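Local structure of RNA-dependent RNA Polymerase (Bombyx mori cytoplasmic polyhedrosis virus, 6TZ0) at residues A[553-556]-A[557-561]; A[290-293]-A[294-298]. The protein catalyses RNA-directed RNA synthesis, making plus strands in conservative transcription of the double-stranded viral genome and probably also complementary minus strands during replication. All coordinates share one frame; numbering follows the deposited sequence.

Interaction 1 of 2, residues A[553-556]-A[557-561]; sequences ASVT and TNTKD
T556 and T559 meet through their hydroxyls, OG1 to OG1 at 3.0 Å, in a hydrogen bond whose donor could be either residue. T556 is the N-cap of helix 557-573, which follows the metal-binding strand 541-548 of the polymerase palm, and T559 occupies the third position of the helix's first turn. The two side chains approach at about a right angle. At T556, chi1 of 65° sets OG1 between the backbone N and the carbonyl carbon, swinging it over the start of the helix, 4.1 Å from N558 CB. The backbone bond from K560 N to T556 O (3.3 Å) closes the first turn. On another flank, V555 adds an apolar contact: its CG1, anti to the backbone N, reaches T559 CB at 3.8 Å.

Helix 644-665 packs against this side, with H647 and H648 on V555 and L651 on T559. Further along, K560 turns its amine toward E612 in a long, weak ion pair, while T557 and N558 pack on D495 and P539 of the Viral structural protein 4 chain. The turn lies just beyond D552, a UTP-binding residue seen in this polymerase, and the preceding short helix is tied back toward that site by S554 OG, which is hydrogen-bonded to G550 O.

Interaction 2 of 2, residues A[290-293]-A[294-298]; sequences HFVS and STFIS
A weak backbone hydrogen bond joins S294 N to H290 O (3.3 Å, N-H...O angle 124°), and T295 N then bonds back to V292 O at 3.2 Å. Two hydroxyls follow the same backward path, each to the carbonyl three residues earlier. S294 OG reaches F291 O at 3.1 Å from well above the carbonyl plane, whereas T295 OG1 meets V292 O in the plane of the V292 carbonyl; the modelled 2.5 Å of the latter is too short to be taken literally at this resolution. T295 has chi1 near 63°, which turns OG1 back over its own backbone toward this acceptor, and in the model V292 O accepts from both T295 N and T295 OG1. Such side-chain bonds to preceding carbonyls are familiar from helical serines and threonines, and here they bridge the junction between the short helix 290-293 and helix 295-306. The F296 ring turns one face to the junction: S293 CA makes a CH-pi contact 4.1 Å from the ring centroid, and V292 O sits over the same face, offset toward the rim. Q258 and E259 of helix 257-264 pack on V292 and F296. V292 CG1 touches the far end of the ring at F296 CZ, 4.1 Å away.

Interaction 2 comes first along the chain, in the N-terminal family region, and interaction 1 follows in the central polymerase region; their centres are 33 Å apart and their nearest atoms about 21 Å, so they do not touch. Each lies where a short helix gives way to a longer one, 290-293 to 295-306 and 551-554 to 557-573. Both relate to the palm: strand 541-548 leads toward interaction 1, while F291 of interaction 2 stacks on H694 of helix 690-705, which connects strands 682-687 and 711-716. Interaction 1 lies near residues that bind UTP and magnesium, whereas interaction 2 belongs to the N-terminal region where it packs on the palm.

Interaction 1 of 2, residues A[553-556]-A[557-561]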
loop_
_atom_site.group_PDB
_atom_site.type_symbol
_atom_site.label_atom_id
_atom_site.label_comp_id
_atom_site.label_asym_id
_atom_site.label_seq_id
_atom_site.Cartn_x
_atom_site.Cartn_y
_atom_site.Cartn_z
ATOM N N ALA A 553 -12.044 3.944 6.832
ATOM C CA ALA A 553 -13.433 4.263 6.559
ATOM C C ALA A 553 -13.956 5.379 7.445
ATOM O O ALA A 553 -15.012 5.943 7.150
ATOM C CB ALA A 553 -14.300 3.019 6.728
ATOM N N SER A 554 -13.243 5.717 8.517
ATOM C CA SER A 554 -13.705 6.728 9.458
ATOM C C SER A 554 -13.225 8.129 9.120
ATOM O O SER A 554 -13.855 9.099 9.549
ATOM C CB SER A 554 -13.250 6.379 10.875
ATOM O OG SER A 554 -13.822 5.168 11.324
ATOM N N VAL A 555 -12.132 8.260 8.373
ATOM C CA VAL A 555 -11.598 9.569 8.011
ATOM C C VAL A 555 -12.522 10.192 6.972
ATOM O O VAL A 555 -12.579 9.739 5.828
ATOM C CB VAL A 555 -10.162 9.462 7.484
ATOM C CG1 VAL A 555 -9.658 10.808 6.998
ATOM C CG2 VAL A 555 -9.253 8.927 8.561
ATOM N N THR A 556 -13.243 11.236 7.360
ATOM C CA THR A 556 -14.143 11.920 6.445
ATOM C C THR A 556 -13.348 12.929 5.618
ATOM O O THR A 556 -12.116 12.935 5.608
ATOM C CB THR A 556 -15.280 12.583 7.215
ATOM O OG1 THR A 556 -14.754 13.617 8.048
ATOM C CG2 THR A 556 -15.970 11.572 8.099
ATOM N N THR A 557 -14.050 13.802 4.902
ATOM C CA THR A 557 -13.374 14.828 4.119
ATOM C C THR A 557 -12.853 15.938 5.029
ATOM O O THR A 557 -11.729 16.443 4.852
ATOM C CB THR A 557 -14.347 15.376 3.078
ATOM O OG1 THR A 557 -15.023 14.282 2.453
ATOM C CG2 THR A 557 -13.607 16.108 2.003
ATOM N N ASN A 558 -13.647 16.287 6.039
ATOM C CA ASN A 558 -13.233 17.278 7.018
ATOM C C ASN A 558 -12.094 16.772 7.894
ATOM O O ASN A 558 -11.293 17.573 8.382
ATOM C CB ASN A 558 -14.425 17.671 7.877
ATOM C CG ASN A 558 -15.476 18.409 7.099
ATOM O OD1 ASN A 558 -15.163 19.225 6.249
ATOM N ND2 ASN A 558 -16.735 18.134 7.392
ATOM N N THR A 559 -12.008 15.461 8.115
ATOM C CA THR A 559 -10.880 14.919 8.859
ATOM C C THR A 559 -9.599 15.002 8.038
ATOM O O THR A 559 -8.518 15.239 8.589
ATOM C CB THR A 559 -11.187 13.480 9.273
ATOM O OG1 THR A 559 -12.421 13.456 9.991
ATOM C CG2 THR A 559 -10.114 12.930 10.184
ATOM N N LYS A 560 -9.713 14.846 6.716
ATOM C CA LYS A 560 -8.588 15.082 5.818
ATOM C C LYS A 560 -8.140 16.538 5.856
ATOM O O LYS A 560 -6.943 16.832 5.721
ATOM C CB LYS A 560 -8.985 14.666 4.402
ATOM C CG LYS A 560 -7.961 14.950 3.332
ATOM C CD LYS A 560 -6.760 14.053 3.434
ATOM C CE LYS A 560 -5.695 14.515 2.468
ATOM N NZ LYS A 560 -6.193 14.502 1.077
ATOM N N ASP A 561 -9.078 17.456 6.093
ATOM C CA ASP A 561 -8.724 18.872 6.137
ATOM C C ASP A 561 -7.809 19.234 7.316
ATOM O O ASP A 561 -7.078 20.222 7.217
ATOM C CB ASP A 561 -10.000 19.705 6.174
ATOM C CG ASP A 561 -9.816 21.079 5.576
ATOM O OD1 ASP A 561 -8.700 21.400 5.125
ATOM O OD2 ASP A 561 -10.803 21.838 5.529
#

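Interaction 2 of 2, residues A[290-293]-A[294-298]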
loop_
_atom_site.group_PDB
_atom_site.type_symbol
_atom_site.label_atom_id
_atom_site.label_comp_id
_atom_site.label_asym_id
_atom_site.label_seq_id
_atom_site.Cartn_x
_atom_site.Cartn_y
_atom_site.Cartn_z
ATOM N N HIS A 290 -9.517 -0.667 39.258
ATOM C CA HIS A 290 -10.951 -0.919 39.354
ATOM C C HIS A 290 -11.691 -0.604 38.062
ATOM O O HIS A 290 -12.759 -1.169 37.815
ATOM C CB HIS A 290 -11.550 -0.115 40.508
ATOM C CG HIS A 290 -11.490 1.365 40.309
ATOM N ND1 HIS A 290 -12.483 2.068 39.665
ATOM C CD2 HIS A 290 -10.552 2.275 40.660
ATOM C CE1 HIS A 290 -12.161 3.349 39.631
ATOM N NE2 HIS A 290 -10.994 3.501 40.228
ATOM N N PHE A 291 -11.154 0.288 37.235
ATOM C CA PHE A 291 -11.760 0.565 35.940
ATOM C C PHE A 291 -11.465 -0.520 34.915
ATOM O O PHE A 291 -12.114 -0.560 33.866
ATOM C CB PHE A 291 -11.311 1.940 35.429
ATOM C CG PHE A 291 -9.821 2.162 35.461
ATOM C CD1 PHE A 291 -9.016 1.769 34.405
ATOM C CD2 PHE A 291 -9.229 2.783 36.549
ATOM C CE1 PHE A 291 -7.648 1.977 34.444
ATOM C CE2 PHE A 291 -7.871 3.001 36.585
ATOM C CZ PHE A 291 -7.079 2.596 35.533
ATOM N N VAL A 292 -10.505 -1.396 35.198
ATOM C CA VAL A 292 -10.276 -2.569 34.368
ATOM C C VAL A 292 -11.176 -3.715 34.810
ATOM O O VAL A 292 -11.741 -4.435 33.981
ATOM C CB VAL A 292 -8.786 -2.946 34.424
ATOM C CG1 VAL A 292 -8.521 -4.240 33.709
ATOM C CG2 VAL A 292 -7.958 -1.840 33.823
ATOM N N SER A 293 -11.365 -3.870 36.121
ATOM C CA SER A 293 -12.215 -4.925 36.659
ATOM C C SER A 293 -13.700 -4.691 36.415
ATOM O O SER A 293 -14.496 -5.601 36.661
ATOM C CB SER A 293 -11.960 -5.080 38.158
ATOM O OG SER A 293 -10.648 -5.546 38.401
ATOM N N SER A 294 -14.095 -3.504 35.957
ATOM C CA SER A 294 -15.484 -3.278 35.586
ATOM C C SER A 294 -15.802 -3.839 34.207
ATOM O O SER A 294 -16.961 -4.160 33.926
ATOM C CB SER A 294 -15.798 -1.786 35.636
ATOM O OG SER A 294 -15.039 -1.083 34.674
ATOM N N THR A 295 -14.793 -3.971 33.344
ATOM C CA THR A 295 -14.995 -4.554 32.022
ATOM C C THR A 295 -15.174 -6.063 32.078
ATOM O O THR A 295 -15.706 -6.658 31.125
ATOM C CB THR A 295 -13.812 -4.208 31.124
ATOM O OG1 THR A 295 -12.621 -4.792 31.661
ATOM C CG2 THR A 295 -13.622 -2.714 31.070
ATOM N N PHE A 296 -14.755 -6.685 33.184
ATOM C CA PHE A 296 -14.803 -8.136 33.304
ATOM C C PHE A 296 -16.235 -8.646 33.343
ATOM O O PHE A 296 -16.497 -9.746 32.864
ATOM C CB PHE A 296 -14.048 -8.602 34.553
ATOM C CG PHE A 296 -12.551 -8.404 34.493
ATOM C CD1 PHE A 296 -11.907 -8.102 33.303
ATOM C CD2 PHE A 296 -11.786 -8.542 35.639
ATOM C CE1 PHE A 296 -10.541 -7.920 33.262
ATOM C CE2 PHE A 296 -10.418 -8.368 35.600
ATOM C CZ PHE A 296 -9.799 -8.048 34.411
ATOM N N ILE A 297 -17.171 -7.844 33.855
ATOM C CA ILE A 297 -18.574 -8.252 33.932
ATOM C C ILE A 297 -19.176 -8.387 32.538
ATOM O O ILE A 297 -19.822 -9.396 32.211
ATOM C CB ILE A 297 -19.362 -7.249 34.791
ATOM C CG1 ILE A 297 -18.899 -7.325 36.244
ATOM C CG2 ILE A 297 -20.853 -7.478 34.680
ATOM C CD1 ILE A 297 -19.430 -6.222 37.105
ATOM N N SER A 298 -18.954 -7.379 31.694
ATOM C CA SER A 298 -19.448 -7.414 30.326
ATOM C C SER A 298 -18.776 -8.517 29.523
ATOM O O SER A 298 -19.438 -9.194 28.726
ATOM C CB SER A 298 -19.230 -6.056 29.666
ATOM O OG SER A 298 -19.662 -6.073 28.320
#